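Local coordinates for aldo-keto reductase family 1 member C1 (Caenorhabditis elegans, PDB 1QWK), which probably catalyses the NADPH-dependent reduction of aldehydes and ketones to alcohols, as an aldose reductase-like member of the aldo-keto reductase family, at residues P130-K143 with Q159-H172. Numbering follows the deposited sequence.
Sequences PVEDVWRQFDAVYK and QISRALALGLTPVH
Gln159 lays its chain across Val131, whose CG1 meets its CB and NE2; that amide is hydrogen-bonded to the backbone of Glu309. One turn on, Arg162 grips Glu132 side-on in a salt bridge. Its NE reaches Glu132 OE2 at 2.9 Å on a nearly straight bond (168°) that arrives from above the carboxylate plane, while NH2 meets Glu132 OE1 at 2.8 Å on the syn side. Val131 CG2 sits over the centre of the guanidinium, and NH2 has a second carboxylate partner in Glu309. A water joins Glu132 OE2 to Arg162 O. Ala163 puts its methyl over the five-membered ring of Trp135 in a CH-pi contact. Leu166 slips CD1 against Glu132 O and CD2 against Glu132 CG; its carbonyl is linked through a water to Arg136 NH1. Past Gly167, with positive phi, Leu168 sets CD1 over the centre of the Arg136 guanidinium. Thr169 then binds Asp139 OD1 twice, through its N at 3.0 Å and its OG1 at 2.6 Å, while Lys143 NZ forms a salt bridge with Asp139 OD2 on its syn lone pair, which probably favours a charged carboxylate. The chi1 of -63° that aims OG1 at Asp139 also lays CG2 over the face of Tyr142. Thr169 O accepts from Trp135 NE1 at 2.9 Å, in the indole plane. That indole is sandwiched between Phe138 CB and Val171 CG2, the latter 3.9 Å from the centroid of its six-membered ring; Trp135 also rests on Val150 and Val152 of strand 150-153. His172 leans obliquely on Tyr142, its NE2 buried without a polar partner. Segments 131-143 and 159-164 cross at -56°; helices 131-143 and 157-164 are neighbouring outer helices of the aldo-keto reductase (beta/alpha)8 TIM barrel.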
# COMPACT_ATOMS: atom_id res chain seq x y z
N PRO A 130 2.57 -15.97 17.67
CA PRO A 130 2.87 -14.59 18.05
C PRO A 130 3.62 -13.83 16.96
O PRO A 130 4.39 -14.42 16.20
CB PRO A 130 3.70 -14.75 19.33
CG PRO A 130 4.38 -16.07 19.12
CD PRO A 130 3.27 -16.92 18.54
N VAL A 131 3.39 -12.52 16.88
CA VAL A 131 4.05 -11.71 15.87
C VAL A 131 5.57 -11.82 15.98
O VAL A 131 6.29 -11.59 15.00
CB VAL A 131 3.64 -10.21 15.94
CG1 VAL A 131 2.17 -10.06 15.55
CG2 VAL A 131 3.88 -9.66 17.33
N GLU A 132 6.07 -12.18 17.16
CA GLU A 132 7.51 -12.33 17.33
C GLU A 132 8.00 -13.50 16.47
O GLU A 132 9.05 -13.41 15.84
CB GLU A 132 7.87 -12.57 18.80
CG GLU A 132 7.71 -11.34 19.68
CD GLU A 132 6.37 -11.29 20.39
OE1 GLU A 132 5.43 -11.99 19.95
OE2 GLU A 132 6.26 -10.54 21.39
N ASP A 133 7.24 -14.59 16.45
CA ASP A 133 7.62 -15.75 15.66
C ASP A 133 7.49 -15.46 14.17
O ASP A 133 8.28 -15.95 13.36
CB ASP A 133 6.76 -16.96 16.04
CG ASP A 133 7.09 -17.50 17.42
OD1 ASP A 133 8.21 -17.23 17.92
OD2 ASP A 133 6.24 -18.20 18.01
N VAL A 134 6.48 -14.66 13.82
CA VAL A 134 6.26 -14.28 12.43
C VAL A 134 7.43 -13.43 11.97
O VAL A 134 8.01 -13.66 10.90
CB VAL A 134 4.96 -13.46 12.27
CG1 VAL A 134 4.82 -12.95 10.83
CG2 VAL A 134 3.75 -14.31 12.64
N TRP A 135 7.81 -12.44 12.78
CA TRP A 135 8.91 -11.58 12.38
C TRP A 135 10.25 -12.32 12.23
O TRP A 135 11.06 -11.97 11.37
CB TRP A 135 9.08 -10.42 13.36
CG TRP A 135 10.00 -9.39 12.81
CD1 TRP A 135 11.21 -9.02 13.31
CD2 TRP A 135 9.82 -8.65 11.60
NE1 TRP A 135 11.80 -8.10 12.48
CE2 TRP A 135 10.97 -7.85 11.42
CE3 TRP A 135 8.79 -8.59 10.64
CZ2 TRP A 135 11.13 -7.00 10.32
CZ3 TRP A 135 8.95 -7.74 9.54
CH2 TRP A 135 10.11 -6.96 9.40
N ARG A 136 10.49 -13.34 13.04
CA ARG A 136 11.73 -14.08 12.92
C ARG A 136 11.87 -14.68 11.52
O ARG A 136 12.97 -14.78 10.98
CB ARG A 136 11.82 -15.19 13.98
CG ARG A 136 11.73 -14.69 15.42
CD ARG A 136 12.13 -15.77 16.41
NE ARG A 136 13.58 -15.93 16.46
CZ ARG A 136 14.39 -15.23 17.24
NH1 ARG A 136 13.89 -14.32 18.08
NH2 ARG A 136 15.70 -15.41 17.17
N GLN A 137 10.75 -15.07 10.91
CA GLN A 137 10.82 -15.62 9.56
C GLN A 137 11.17 -14.54 8.54
O GLN A 137 11.85 -14.81 7.54
CB GLN A 137 9.49 -16.29 9.16
CG GLN A 137 9.12 -17.50 10.00
CD GLN A 137 8.00 -18.30 9.38
OE1 GLN A 137 8.20 -18.99 8.38
NE2 GLN A 137 6.80 -18.19 9.95
N PHE A 138 10.72 -13.32 8.78
CA PHE A 138 11.02 -12.22 7.88
C PHE A 138 12.49 -11.86 7.98
O PHE A 138 13.15 -11.55 6.98
CB PHE A 138 10.12 -11.01 8.20
CG PHE A 138 8.77 -11.09 7.54
CD1 PHE A 138 8.57 -10.60 6.25
CD2 PHE A 138 7.72 -11.78 8.16
CE1 PHE A 138 7.36 -10.78 5.59
CE2 PHE A 138 6.51 -11.97 7.51
CZ PHE A 138 6.33 -11.47 6.21
N ASP A 139 13.02 -11.92 9.20
CA ASP A 139 14.43 -11.64 9.44
C ASP A 139 15.25 -12.63 8.61
O ASP A 139 16.23 -12.26 7.97
CB ASP A 139 14.74 -11.82 10.93
CG ASP A 139 16.22 -11.71 11.25
OD1 ASP A 139 16.79 -10.61 11.10
OD2 ASP A 139 16.83 -12.73 11.63
N ALA A 140 14.82 -13.90 8.62
CA ALA A 140 15.51 -14.95 7.89
C ALA A 140 15.51 -14.76 6.37
O ALA A 140 16.55 -14.93 5.74
CB ALA A 140 14.90 -16.31 8.24
N VAL A 141 14.36 -14.43 5.79
CA VAL A 141 14.31 -14.24 4.34
C VAL A 141 15.12 -13.02 3.92
O VAL A 141 15.70 -12.98 2.84
CB VAL A 141 12.84 -14.14 3.82
CG1 VAL A 141 12.10 -15.43 4.15
CG2 VAL A 141 12.12 -12.94 4.43
N TYR A 142 15.15 -12.01 4.79
CA TYR A 142 15.93 -10.80 4.53
C TYR A 142 17.41 -11.16 4.50
O TYR A 142 18.13 -10.79 3.58
CB TYR A 142 15.69 -9.77 5.64
CG TYR A 142 16.54 -8.52 5.51
CD1 TYR A 142 16.29 -7.57 4.51
CD2 TYR A 142 17.60 -8.28 6.39
CE1 TYR A 142 17.08 -6.42 4.39
CE2 TYR A 142 18.39 -7.15 6.28
CZ TYR A 142 18.13 -6.22 5.28
OH TYR A 142 18.91 -5.09 5.18
N LYS A 143 17.86 -11.90 5.51
CA LYS A 143 19.26 -12.30 5.58
C LYS A 143 19.64 -13.23 4.43
O LYS A 143 20.80 -13.27 4.02
CB LYS A 143 19.55 -12.95 6.93
CG LYS A 143 19.57 -11.94 8.07
CD LYS A 143 19.59 -12.60 9.43
CE LYS A 143 19.71 -11.56 10.54
NZ LYS A 143 19.55 -12.17 11.89
N GLN A 159 2.30 -4.39 18.33
CA GLN A 159 2.81 -5.55 17.60
C GLN A 159 4.14 -5.21 16.95
O GLN A 159 5.08 -6.02 16.96
CB GLN A 159 1.78 -6.01 16.56
CG GLN A 159 0.50 -6.57 17.20
CD GLN A 159 -0.60 -6.85 16.20
OE1 GLN A 159 -0.94 -6.00 15.37
NE2 GLN A 159 -1.19 -8.04 16.29
N ILE A 160 4.25 -4.01 16.39
CA ILE A 160 5.50 -3.60 15.77
C ILE A 160 6.59 -3.49 16.84
O ILE A 160 7.73 -3.92 16.62
CB ILE A 160 5.36 -2.26 15.02
CG1 ILE A 160 4.41 -2.46 13.83
CG2 ILE A 160 6.73 -1.77 14.56
CD1 ILE A 160 4.10 -1.18 13.06
N SER A 161 6.24 -2.93 18.00
CA SER A 161 7.21 -2.80 19.09
C SER A 161 7.72 -4.17 19.53
O SER A 161 8.90 -4.34 19.84
CB SER A 161 6.58 -2.08 20.29
OG SER A 161 6.28 -0.74 19.98
N ARG A 162 6.82 -5.16 19.58
CA ARG A 162 7.20 -6.50 19.98
C ARG A 162 8.18 -7.10 18.98
O ARG A 162 9.09 -7.85 19.35
CB ARG A 162 5.96 -7.38 20.13
CG ARG A 162 5.13 -7.05 21.37
CD ARG A 162 3.73 -7.64 21.28
NE ARG A 162 3.73 -9.08 21.08
CZ ARG A 162 2.70 -9.76 20.59
NH1 ARG A 162 1.58 -9.12 20.26
NH2 ARG A 162 2.78 -11.08 20.42
N ALA A 163 8.00 -6.77 17.70
CA ALA A 163 8.89 -7.28 16.66
C ALA A 163 10.25 -6.61 16.77
O ALA A 163 11.29 -7.26 16.66
CB ALA A 163 8.29 -7.02 15.28
N LEU A 164 10.25 -5.30 17.00
CA LEU A 164 11.50 -4.54 17.12
C LEU A 164 12.34 -4.98 18.32
O LEU A 164 13.56 -5.05 18.23
CB LEU A 164 11.20 -3.04 17.26
CG LEU A 164 10.58 -2.34 16.05
CD1 LEU A 164 10.27 -0.90 16.42
CD2 LEU A 164 11.54 -2.40 14.87
N ALA A 165 11.66 -5.27 19.42
CA ALA A 165 12.32 -5.68 20.66
C ALA A 165 13.17 -6.95 20.53
O ALA A 165 14.04 -7.19 21.36
CB ALA A 165 11.27 -5.88 21.75
N LEU A 166 12.91 -7.75 19.50
CA LEU A 166 13.66 -8.98 19.29
C LEU A 166 15.13 -8.74 18.99
O LEU A 166 15.96 -9.63 19.17
CB LEU A 166 13.05 -9.78 18.14
CG LEU A 166 11.62 -10.29 18.34
CD1 LEU A 166 11.18 -11.05 17.10
CD2 LEU A 166 11.56 -11.19 19.56
N GLY A 167 15.45 -7.53 18.53
CA GLY A 167 16.83 -7.21 18.23
C GLY A 167 17.33 -7.82 16.93
O GLY A 167 18.53 -7.99 16.74
N LEU A 168 16.40 -8.16 16.04
CA LEU A 168 16.76 -8.74 14.75
C LEU A 168 16.68 -7.62 13.71
O LEU A 168 16.81 -6.44 14.05
CB LEU A 168 15.79 -9.87 14.39
CG LEU A 168 15.64 -10.99 15.44
CD1 LEU A 168 14.62 -12.01 14.95
CD2 LEU A 168 17.00 -11.65 15.68
N THR A 169 16.47 -7.99 12.45
CA THR A 169 16.36 -6.99 11.40
C THR A 169 15.21 -6.04 11.75
O THR A 169 14.13 -6.48 12.12
CB THR A 169 16.07 -7.66 10.03
OG1 THR A 169 17.18 -8.51 9.68
CG2 THR A 169 15.88 -6.61 8.94
N PRO A 170 15.45 -4.72 11.68
CA PRO A 170 14.39 -3.76 12.00
C PRO A 170 13.25 -3.82 10.99
O PRO A 170 13.42 -4.29 9.86
CB PRO A 170 15.12 -2.42 11.95
CG PRO A 170 16.51 -2.78 12.39
CD PRO A 170 16.76 -4.06 11.62
N VAL A 171 12.07 -3.36 11.40
CA VAL A 171 10.93 -3.31 10.49
C VAL A 171 11.25 -2.09 9.62
O VAL A 171 11.40 -0.98 10.13
CB VAL A 171 9.62 -3.08 11.27
CG1 VAL A 171 8.47 -2.84 10.30
CG2 VAL A 171 9.32 -4.30 12.14
N HIS A 172 11.33 -2.28 8.30
CA HIS A 172 11.68 -1.18 7.40
C HIS A 172 10.49 -0.36 6.91
O HIS A 172 10.64 0.81 6.55
CB HIS A 172 12.43 -1.70 6.16
CG HIS A 172 13.63 -2.54 6.47
ND1 HIS A 172 14.70 -2.07 7.22
CD2 HIS A 172 13.95 -3.80 6.11
CE1 HIS A 172 15.62 -3.02 7.30
NE2 HIS A 172 15.19 -4.08 6.64
O HOH W 1 8.82 -8.88 21.90
O HOH W 2 15.55 -12.18 19.92